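Local coordinates for protein cytosolic phospholipase A2 delta (Homo sapiens, PDB 5IZ5) that hydrolyses the sn-2 ester of glycerophospholipids in a calcium-dependent manner, preferentially releasing linoleic acid, at residues R36-W40 with G134-L138; C108-Y113 with K126-Q130; L374-P378 with Q452-L456; V444-S450 with E521-L527. The protein carries 3 engineered substitutions. All blocks are in the same frame, centred on the assembly; numbering follows the deposited sequence.

Contact 1 (R36-W40 with G134-L138); sequences RNLRW and GEEEL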
# COMPACT_ATOMS: atom_id res chain seq x y z
N ARG B 36 -27.48 30.35 13.18
CA ARG B 36 -28.22 31.43 12.51
C ARG B 36 -28.12 31.33 10.99
O ARG B 36 -27.11 30.89 10.45
CB ARG B 36 -27.68 32.79 12.95
CG ARG B 36 -27.92 33.14 14.41
CD ARG B 36 -27.20 34.42 14.78
NE ARG B 36 -25.75 34.28 14.70
CZ ARG B 36 -24.96 33.86 15.70
NH1 ARG B 36 -25.47 33.54 16.88
NH2 ARG B 36 -23.65 33.76 15.50
N ASN B 37 -29.19 31.77 10.32
CA ASN B 37 -29.23 31.90 8.87
C ASN B 37 -29.14 30.57 8.12
O ASN B 37 -28.55 30.50 7.05
CB ASN B 37 -28.14 32.86 8.37
CG ASN B 37 -28.06 34.13 9.19
OD1 ASN B 37 -29.08 34.76 9.47
ND2 ASN B 37 -26.85 34.53 9.57
N LEU B 38 -29.73 29.52 8.67
CA LEU B 38 -29.73 28.22 7.99
C LEU B 38 -30.72 28.22 6.83
O LEU B 38 -31.70 28.95 6.84
CB LEU B 38 -30.08 27.09 8.96
CG LEU B 38 -29.17 26.89 10.18
CD1 LEU B 38 -29.68 25.71 10.99
CD2 LEU B 38 -27.72 26.66 9.77
N ARG B 39 -30.45 27.39 5.83
CA ARG B 39 -31.25 27.29 4.61
C ARG B 39 -32.59 26.57 4.84
O ARG B 39 -32.63 25.56 5.55
CB ARG B 39 -30.45 26.52 3.56
CG ARG B 39 -29.08 27.14 3.27
CD ARG B 39 -29.18 28.41 2.44
NE ARG B 39 -29.73 28.13 1.12
CZ ARG B 39 -30.15 29.05 0.26
NH1 ARG B 39 -30.11 30.35 0.55
NH2 ARG B 39 -30.63 28.66 -0.92
N TRP B 40 -33.66 27.06 4.23
CA TRP B 40 -35.00 26.48 4.38
C TRP B 40 -35.12 25.14 3.64
O TRP B 40 -34.38 24.87 2.70
CB TRP B 40 -36.08 27.44 3.85
CG TRP B 40 -36.27 28.71 4.66
CD1 TRP B 40 -35.34 29.33 5.45
CD2 TRP B 40 -37.45 29.52 4.72
NE1 TRP B 40 -35.88 30.46 6.02
CE2 TRP B 40 -37.17 30.60 5.58
CE3 TRP B 40 -38.72 29.43 4.13
CZ2 TRP B 40 -38.11 31.59 5.87
CZ3 TRP B 40 -39.66 30.42 4.42
CH2 TRP B 40 -39.35 31.49 5.28
N GLY B 134 -20.34 33.41 3.17
CA GLY B 134 -21.34 32.52 3.73
C GLY B 134 -21.91 33.11 5.00
O GLY B 134 -21.18 33.61 5.86
N GLU B 135 -23.23 33.04 5.10
CA GLU B 135 -23.98 33.78 6.08
C GLU B 135 -24.37 32.88 7.26
O GLU B 135 -24.77 33.38 8.29
CB GLU B 135 -25.22 34.40 5.41
CG GLU B 135 -24.87 35.28 4.21
CD GLU B 135 -26.07 35.96 3.58
OE1 GLU B 135 -27.13 35.31 3.44
OE2 GLU B 135 -25.94 37.14 3.20
N GLU B 136 -24.18 31.57 7.12
CA GLU B 136 -24.59 30.60 8.14
C GLU B 136 -23.58 30.63 9.30
O GLU B 136 -22.37 30.68 9.06
CB GLU B 136 -24.72 29.19 7.52
CG GLU B 136 -24.90 29.17 6.00
CD GLU B 136 -25.66 27.97 5.45
OE1 GLU B 136 -26.06 27.08 6.24
OE2 GLU B 136 -25.87 27.93 4.21
N GLU B 137 -24.05 30.63 10.55
CA GLU B 137 -23.15 30.67 11.72
C GLU B 137 -23.56 29.70 12.82
O GLU B 137 -24.75 29.51 13.06
CB GLU B 137 -23.08 32.08 12.30
CG GLU B 137 -22.53 33.12 11.35
CD GLU B 137 -22.35 34.49 11.98
OE1 GLU B 137 -22.70 34.68 13.16
OE2 GLU B 137 -21.85 35.39 11.27
N LEU B 138 -22.57 29.12 13.50
CA LEU B 138 -22.78 28.20 14.62
C LEU B 138 -21.99 28.68 15.84
O LEU B 138 -20.76 28.80 15.78
CB LEU B 138 -22.31 26.79 14.24
CG LEU B 138 -22.89 25.54 14.94
CD1 LEU B 138 -21.83 24.45 15.03
CD2 LEU B 138 -23.46 25.80 16.32
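Arg36 and Glu137 meet through both backbone and side chain. As an antiparallel hydrogen-bonded pair, they join the end of strand 21-36 to the start of strand 137-146: Arg36 N gives to Glu137 O at 2.9 Å, and Glu137 N returns to Arg36 O at 3.1 Å. Above this pair, Arg36 NH2 reaches Glu137 OE1 at 2.7 Å in a nearly straight salt bridge (170° at the hydrogen), while NE of the same arginine adds a weak bond to that oxygen. The bend at chi3 (-65°) turns the guanidinium back over the neighbouring strand, and OE1 lies at its edge, in its plane. The carboxylate itself stands almost perpendicular to that plane, at 87°, and one oxygen takes both bonds. One residue on, Asn37 ND2 donates to Glu135 O at 2.7 Å from a direction tilted out of the carbonyl plane. Glu136 brings OE2 to 3.4 Å from Arg39 CG, yet Arg39 NE stays 4.9 Å from this OE2, too far to pair. In the second shell, Arg36 NH1 bridges to Glu34 and Asp139, and Thr127 packs beside both Arg36 and Glu137. Putting an alanine at Arg36 would probably leave Glu137, Glu34 and Asp139 without their shared counter-charge, three acidic groups then close together. The Arg39 side chain lies about 7 Å from that of Asp98, a predicted calcium ligand of the N-terminal C2 domain. The chemistry therefore implies a polar surface seam, in which one cation probably offsets a cluster of carboxylates beside the start of this loop.

Contact 2 (C108-Y113 with K126-Q130); sequences CFKVLY and KTFSQ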
# COMPACT_ATOMS: atom_id res chain seq x y z
N CYS B 108 -26.92 20.94 6.18
CA CYS B 108 -26.93 22.37 5.90
C CYS B 108 -25.72 23.12 6.46
O CYS B 108 -25.56 24.30 6.20
CB CYS B 108 -28.23 23.03 6.39
SG CYS B 108 -28.87 22.46 7.98
N PHE B 109 -24.87 22.42 7.21
CA PHE B 109 -23.70 23.05 7.83
C PHE B 109 -22.70 21.99 8.27
O PHE B 109 -23.09 20.95 8.82
CB PHE B 109 -24.13 23.89 9.03
CG PHE B 109 -23.05 24.80 9.56
CD1 PHE B 109 -22.95 26.11 9.12
CD2 PHE B 109 -22.14 24.34 10.51
CE1 PHE B 109 -21.97 26.95 9.61
CE2 PHE B 109 -21.16 25.18 11.00
CZ PHE B 109 -21.06 26.48 10.55
N LYS B 110 -21.41 22.25 8.05
CA LYS B 110 -20.34 21.35 8.45
C LYS B 110 -19.06 22.14 8.68
O LYS B 110 -18.64 22.92 7.83
CB LYS B 110 -20.10 20.27 7.39
CG LYS B 110 -18.93 19.35 7.70
CD LYS B 110 -19.06 18.00 7.00
CE LYS B 110 -17.72 17.29 6.90
NZ LYS B 110 -17.87 15.84 6.57
N VAL B 111 -18.46 21.94 9.85
CA VAL B 111 -17.13 22.44 10.13
C VAL B 111 -16.25 21.36 10.77
O VAL B 111 -16.74 20.52 11.52
CB VAL B 111 -17.17 23.70 11.03
CG1 VAL B 111 -17.72 23.38 12.41
CG2 VAL B 111 -15.79 24.32 11.15
N LEU B 112 -14.96 21.37 10.42
CA LEU B 112 -13.97 20.51 11.06
C LEU B 112 -13.08 21.41 11.89
O LEU B 112 -12.58 22.42 11.39
CB LEU B 112 -13.13 19.75 10.03
CG LEU B 112 -13.65 18.46 9.45
CD1 LEU B 112 -15.15 18.46 9.34
CD2 LEU B 112 -13.01 18.18 8.09
N TYR B 113 -12.87 21.02 13.15
CA TYR B 113 -12.19 21.86 14.11
C TYR B 113 -11.11 21.09 14.87
O TYR B 113 -11.39 20.11 15.55
CB TYR B 113 -13.21 22.42 15.09
CG TYR B 113 -12.64 23.36 16.11
CD1 TYR B 113 -11.91 24.48 15.71
CD2 TYR B 113 -12.84 23.15 17.46
CE1 TYR B 113 -11.39 25.35 16.65
CE2 TYR B 113 -12.33 24.01 18.40
CZ TYR B 113 -11.61 25.11 17.99
OH TYR B 113 -11.10 25.97 18.94
N LYS B 126 -16.55 30.24 20.36
CA LYS B 126 -16.30 30.14 18.93
C LYS B 126 -17.59 30.38 18.14
O LYS B 126 -18.66 29.88 18.51
CB LYS B 126 -15.72 28.76 18.61
CG LYS B 126 -14.20 28.70 18.65
CD LYS B 126 -13.62 29.02 17.28
CE LYS B 126 -12.15 29.37 17.37
NZ LYS B 126 -11.49 29.30 16.03
N THR B 127 -17.48 31.17 17.07
CA THR B 127 -18.54 31.30 16.08
C THR B 127 -17.97 30.80 14.76
O THR B 127 -17.05 31.40 14.22
CB THR B 127 -19.03 32.76 15.94
OG1 THR B 127 -19.65 33.17 17.16
CG2 THR B 127 -20.04 32.90 14.79
N PHE B 128 -18.52 29.69 14.26
CA PHE B 128 -18.03 29.07 13.04
C PHE B 128 -18.83 29.56 11.83
O PHE B 128 -20.06 29.60 11.89
CB PHE B 128 -18.13 27.55 13.15
CG PHE B 128 -17.23 26.95 14.20
CD1 PHE B 128 -15.86 26.88 13.99
CD2 PHE B 128 -17.75 26.43 15.38
CE1 PHE B 128 -15.02 26.32 14.94
CE2 PHE B 128 -16.92 25.87 16.34
CZ PHE B 128 -15.55 25.81 16.12
N SER B 129 -18.12 29.91 10.76
CA SER B 129 -18.73 30.44 9.53
C SER B 129 -18.39 29.55 8.35
O SER B 129 -17.27 29.07 8.26
CB SER B 129 -18.21 31.84 9.21
OG SER B 129 -18.34 32.11 7.82
N GLN B 130 -19.34 29.40 7.43
CA GLN B 130 -19.21 28.46 6.32
C GLN B 130 -18.25 28.93 5.22
O GLN B 130 -17.24 28.27 4.93
CB GLN B 130 -20.58 28.23 5.68
CG GLN B 130 -20.75 26.86 5.02
CD GLN B 130 -20.96 25.76 6.04
OE1 GLN B 130 -20.59 25.92 7.20
NE2 GLN B 130 -21.55 24.65 5.61
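Phe128 reaches across from strand 124-129 to strand 106-114 and meets Phe109, then Val111, then Tyr113 as it extends. Its CB lies 4.1 Å from Phe109 CZ. At the ring, CG is 4.0 Å from Val111 CG1, which sits over one face and makes a CH-pi contact, only 20° off the ring normal. The other methyl of this valine, CG2, touches Phe128 CD1 at 3.8 Å. Further out, Phe128 CE1 meets Tyr113 CD1 at 3.7 Å, and at the tip CZ comes 3.8 Å from Tyr113 CG. The edge of Phe128 thus points into the face of Tyr113 in a T-shaped stack, with the centroids 5.1 Å apart and the planes at 68°. Tyr113 OH is placed by Glu117, which also pairs with Lys126 NZ. At the other end, Phe109 swings CG anti to its own N, bringing CZ edge-on toward Phe128 O, while Gln130 OE1 is modelled unusually close over one ring face, toward its rim, 3.0 Å from Phe109 CE1. Replacing Phe109 with an alanine is likely to open a gap beside Phe128 CB and remove the surface that the Gln130 amide lies against, letting that amide turn. Cys108 and Phe109 both face Ile96, a classic beta bulge in the strand. With the strand axes 8.1 Å apart and 120° between their directions, these strands are not paired neighbours but belong to two sheets packed face to face, the interior of the beta sandwich of the N-terminal C2 domain.

Contact 3 (L374-P378 with Q452-L456); sequences LYGDP and QRAAL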
# COMPACT_ATOMS: atom_id res chain seq x y z
N LEU B 374 12.34 -15.71 -9.58
CA LEU B 374 13.68 -16.02 -9.11
C LEU B 374 13.73 -16.30 -7.61
O LEU B 374 14.33 -17.28 -7.19
CB LEU B 374 14.65 -14.89 -9.44
CG LEU B 374 14.98 -14.73 -10.93
CD1 LEU B 374 15.82 -13.48 -11.14
CD2 LEU B 374 15.68 -15.96 -11.49
N TYR B 375 13.07 -15.45 -6.83
CA TYR B 375 13.09 -15.60 -5.38
C TYR B 375 12.27 -16.80 -4.86
O TYR B 375 12.29 -17.10 -3.67
CB TYR B 375 12.68 -14.30 -4.68
CG TYR B 375 13.80 -13.29 -4.61
CD1 TYR B 375 14.60 -13.20 -3.48
CD2 TYR B 375 14.09 -12.46 -5.69
CE1 TYR B 375 15.63 -12.28 -3.41
CE2 TYR B 375 15.13 -11.54 -5.63
CZ TYR B 375 15.89 -11.45 -4.49
OH TYR B 375 16.92 -10.55 -4.43
N GLY B 376 11.56 -17.49 -5.75
CA GLY B 376 11.03 -18.82 -5.45
C GLY B 376 12.10 -19.88 -5.27
O GLY B 376 11.88 -20.88 -4.59
N ASP B 377 13.27 -19.67 -5.88
CA ASP B 377 14.45 -20.51 -5.67
C ASP B 377 15.37 -19.82 -4.66
O ASP B 377 15.94 -18.77 -4.97
CB ASP B 377 15.19 -20.72 -7.00
CG ASP B 377 16.51 -21.47 -6.85
OD1 ASP B 377 16.85 -21.93 -5.74
OD2 ASP B 377 17.24 -21.58 -7.85
N PRO B 378 15.54 -20.40 -3.45
CA PRO B 378 16.38 -19.78 -2.41
C PRO B 378 17.86 -19.58 -2.79
O PRO B 378 18.58 -18.86 -2.10
CB PRO B 378 16.29 -20.77 -1.24
CG PRO B 378 15.15 -21.67 -1.53
CD PRO B 378 14.98 -21.70 -3.02
N GLN B 452 10.02 -16.27 0.55
CA GLN B 452 11.24 -15.66 0.02
C GLN B 452 12.29 -15.36 1.10
O GLN B 452 13.44 -15.11 0.78
CB GLN B 452 10.90 -14.37 -0.74
CG GLN B 452 10.01 -14.60 -1.95
CD GLN B 452 9.84 -13.36 -2.82
OE1 GLN B 452 10.46 -12.32 -2.58
NE2 GLN B 452 8.99 -13.47 -3.82
N ARG B 453 11.89 -15.39 2.37
CA ARG B 453 12.86 -15.28 3.47
C ARG B 453 13.94 -16.36 3.41
O ARG B 453 15.08 -16.11 3.82
CB ARG B 453 12.15 -15.31 4.83
CG ARG B 453 11.37 -14.04 5.12
CD ARG B 453 10.99 -13.90 6.58
NE ARG B 453 9.99 -14.88 6.98
CZ ARG B 453 8.67 -14.68 7.03
NH1 ARG B 453 8.13 -13.51 6.67
NH2 ARG B 453 7.87 -15.67 7.43
N ALA B 454 13.61 -17.53 2.88
CA ALA B 454 14.58 -18.61 2.73
C ALA B 454 15.72 -18.21 1.78
O ALA B 454 16.86 -18.60 1.99
CB ALA B 454 13.91 -19.89 2.24
N ALA B 455 15.40 -17.40 0.77
CA ALA B 455 16.41 -16.87 -0.16
C ALA B 455 17.37 -15.87 0.47
O ALA B 455 18.36 -15.48 -0.15
CB ALA B 455 15.72 -16.23 -1.35
N LEU B 456 17.10 -15.46 1.71
CA LEU B 456 17.90 -14.46 2.40
C LEU B 456 18.57 -14.98 3.68
O LEU B 456 19.25 -14.21 4.37
CB LEU B 456 17.01 -13.27 2.76
CG LEU B 456 16.17 -12.66 1.65
CD1 LEU B 456 15.25 -11.60 2.22
CD2 LEU B 456 17.05 -12.06 0.55
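The C-terminal part of the helix that follows the nucleophile Ser365 packs through Tyr375 against the 3-10 turn of Gln452 and the loop that runs on to strand 463-471. Tyr375 CB presses on the amide of Gln452, 3.5 Å from its CD, and the two side chains cross at about a right angle. The ring and amide planes nonetheless differ by only 26°. This amide is fixed from outside, since Gln452 OE1 is hydrogen-bonded to Tyr466 OH. The ring of Tyr375, with CG anti to the carbonyl carbon (chi1 -80°), extends alongside Ala455, whose CB lies 3.9 Å from Tyr375 CD1. Leu456 CD2 comes in at the ring edge, 4.2 Å from Tyr375 CE1. Beyond the ring, Tyr375 OH is hydrogen-bonded to Pro462 O, just ahead of strand 463-471, which pairs in parallel with strand 360-363, so the contact ties the helix leaving the nucleophile strand to the connection entering the adjacent strand of the catalytic domain's central mixed sheet. The second half of the interface is built from small groups. Ala455 CB also sits 3.8 Å from Pro378 CA, and Ala455 CA makes a C-H...O contact to Pro378 O at 3.5 Å, with 152° at the hydrogen. Pro378 CB approaches Ala454 CB at 4.3 Å, a looser apolar touch. Gln460 NE2 bonds to both Pro378 O and Ala454 O, joining one carbonyl from each segment.

Contact 4 (V444-S450 with E521-L527); sequences VMDQKLS and EPRICFL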
# COMPACT_ATOMS: atom_id res chain seq x y z
N VAL B 444 -1.02 -23.62 -11.17
CA VAL B 444 -1.02 -23.01 -9.85
C VAL B 444 0.41 -23.05 -9.30
O VAL B 444 1.03 -24.11 -9.27
CB VAL B 444 -1.99 -23.74 -8.89
CG1 VAL B 444 -1.79 -23.29 -7.45
CG2 VAL B 444 -3.43 -23.52 -9.32
N MET B 445 0.91 -21.90 -8.88
CA MET B 445 2.28 -21.76 -8.40
C MET B 445 2.23 -21.44 -6.92
O MET B 445 2.08 -20.27 -6.53
CB MET B 445 3.00 -20.67 -9.18
CG MET B 445 4.51 -20.63 -8.99
SD MET B 445 5.34 -22.22 -9.21
CE MET B 445 4.64 -22.78 -10.76
N ASP B 446 2.34 -22.47 -6.08
CA ASP B 446 2.08 -22.32 -4.65
C ASP B 446 3.31 -21.81 -3.90
O ASP B 446 3.88 -22.51 -3.07
CB ASP B 446 1.59 -23.65 -4.07
CG ASP B 446 0.83 -23.48 -2.76
OD1 ASP B 446 0.79 -22.35 -2.21
OD2 ASP B 446 0.27 -24.48 -2.27
N GLN B 447 3.71 -20.58 -4.20
CA GLN B 447 4.80 -19.91 -3.51
C GLN B 447 4.25 -18.61 -2.96
O GLN B 447 3.34 -18.01 -3.54
CB GLN B 447 5.96 -19.63 -4.48
CG GLN B 447 6.69 -20.88 -4.93
CD GLN B 447 7.68 -20.63 -6.05
OE1 GLN B 447 7.72 -19.56 -6.66
NE2 GLN B 447 8.50 -21.63 -6.34
N LYS B 448 4.81 -18.16 -1.84
CA LYS B 448 4.34 -16.97 -1.16
C LYS B 448 5.48 -16.03 -0.85
O LYS B 448 6.63 -16.46 -0.73
CB LYS B 448 3.62 -17.36 0.12
CG LYS B 448 2.45 -18.31 -0.11
CD LYS B 448 1.73 -18.64 1.18
CE LYS B 448 0.75 -19.80 1.08
NZ LYS B 448 0.27 -20.09 -0.30
N LEU B 449 5.16 -14.75 -0.72
CA LEU B 449 6.17 -13.74 -0.42
C LEU B 449 6.97 -14.08 0.84
O LEU B 449 8.18 -13.88 0.87
CB LEU B 449 5.52 -12.35 -0.27
CG LEU B 449 6.44 -11.19 0.12
CD1 LEU B 449 7.65 -11.09 -0.81
CD2 LEU B 449 5.66 -9.88 0.11
N SER B 450 6.29 -14.59 1.87
CA SER B 450 6.96 -14.96 3.11
C SER B 450 8.00 -16.07 2.90
O SER B 450 9.00 -16.10 3.59
CB SER B 450 5.93 -15.42 4.15
OG SER B 450 5.24 -16.58 3.72
N GLU B 521 -2.23 -16.12 3.99
CA GLU B 521 -1.38 -15.40 3.04
C GLU B 521 -1.67 -15.92 1.64
O GLU B 521 -1.71 -17.12 1.42
CB GLU B 521 0.10 -15.60 3.36
CG GLU B 521 1.04 -14.78 2.46
CD GLU B 521 2.51 -15.00 2.76
OE1 GLU B 521 2.84 -15.84 3.63
OE2 GLU B 521 3.35 -14.33 2.12
N PRO B 522 -1.88 -15.01 0.67
CA PRO B 522 -2.17 -15.51 -0.66
C PRO B 522 -0.95 -16.01 -1.42
O PRO B 522 0.19 -15.71 -1.07
CB PRO B 522 -2.74 -14.28 -1.37
CG PRO B 522 -2.10 -13.13 -0.68
CD PRO B 522 -1.97 -13.55 0.75
N ARG B 523 -1.23 -16.78 -2.45
CA ARG B 523 -0.28 -17.17 -3.48
C ARG B 523 0.35 -15.91 -4.09
O ARG B 523 -0.32 -14.88 -4.19
CB ARG B 523 -1.06 -17.94 -4.55
CG ARG B 523 -0.37 -19.14 -5.12
CD ARG B 523 -1.35 -20.20 -5.58
NE ARG B 523 -2.17 -19.81 -6.74
CZ ARG B 523 -3.50 -19.71 -6.75
NH1 ARG B 523 -4.23 -19.94 -5.66
NH2 ARG B 523 -4.12 -19.38 -7.88
N ILE B 524 1.61 -15.99 -4.50
CA ILE B 524 2.34 -14.79 -4.95
C ILE B 524 1.75 -14.13 -6.21
O ILE B 524 1.88 -12.92 -6.37
CB ILE B 524 3.86 -15.03 -5.14
CG1 ILE B 524 4.57 -13.68 -5.33
CG2 ILE B 524 4.14 -15.96 -6.31
CD1 ILE B 524 5.71 -13.43 -4.38
N CYS B 525 1.07 -14.90 -7.05
CA CYS B 525 0.40 -14.33 -8.23
C CYS B 525 -0.58 -13.21 -7.86
O CYS B 525 -0.80 -12.31 -8.66
CB CYS B 525 -0.31 -15.40 -9.06
SG CYS B 525 -1.64 -16.30 -8.23
N PHE B 526 -1.15 -13.27 -6.66
CA PHE B 526 -2.08 -12.23 -6.20
C PHE B 526 -1.36 -10.94 -5.87
O PHE B 526 -1.92 -9.86 -6.05
CB PHE B 526 -2.94 -12.71 -5.02
CG PHE B 526 -3.92 -13.76 -5.41
CD1 PHE B 526 -5.16 -13.42 -5.94
CD2 PHE B 526 -3.59 -15.11 -5.31
CE1 PHE B 526 -6.06 -14.40 -6.34
CE2 PHE B 526 -4.48 -16.09 -5.70
CZ PHE B 526 -5.71 -15.74 -6.22
N LEU B 527 -0.13 -11.03 -5.39
CA LEU B 527 0.68 -9.84 -5.19
C LEU B 527 1.22 -9.33 -6.52
O LEU B 527 1.23 -8.13 -6.77
CB LEU B 527 1.82 -10.10 -4.21
CG LEU B 527 1.41 -10.46 -2.78
CD1 LEU B 527 2.64 -10.49 -1.89
CD2 LEU B 527 0.39 -9.48 -2.20
O HOH W 1 1.34 -17.78 -7.75
O HOH W 2 2.44 -13.98 -1.30
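Glu521 and Lys448 run past each other in opposite directions, the lysine's CB 3.6 Å from Glu521 OE2, so that their charged ends part company. Lys448 NZ instead pairs with Asp446 OD1 at 3.0 Å, and the extended Glu521, with CG anti to the backbone N (chi1 -176°), carries its carboxylate to Ser450. There both oxygens use their syn lone pairs: OE2 accepts from Ser450 N at 3.0 Å and OE1 takes a bond from Ser450 OG that is very short as modelled, 2.5 Å. This two-pronged grip fixes the carboxylate's rotation. Farther along, the N-terminal part of helix 524-531 docks on the catalytic-domain loop between helix 428-441 and strand 463-471, where Asp446 centres an inverse gamma turn. Ile524 N gives to Gln447 O at 2.8 Å, and a water relays Cys525 N to Met445 O. A second water links Leu449 N to Pro522 O. Arg523 crosses Val444 at about a right angle, Val444 CG1 lying over a guanidinium face 3.6 Å from Arg523 NE. The guanidinium's charge is met by Glu437 and Glu415. On the buried side, Leu449 and Leu527 also cross squarely, their CD2 and CD1 atoms 3.7 Å apart.

In the fold
Contacts 1 and 2 belong to the N-terminal C2 domain, contacts 3 and 4 to the catalytic domain, with at least about 32 Å between the nearest atoms of the two groups. Contact 1 is the surface one, a seam held by backbone pairing and charge; contacts 2, 3 and 4 are all partly buried. Contact 2, nested within the loop of contact 1, is largely aromatic; contact 1 uses strand 137-146 and contact 2 its sheet neighbour 124-129, joined by a probable Leu138 O to Phe128 N bond. Contacts 3 and 4 are interleaved along the chain. They touch where Gln452 NE2 lies 3.3 Å from Ile524 CD1. Contact 3 relies on apolar packing and a C-H...O contact, whereas contact 4 adds waters and direct polar bonds.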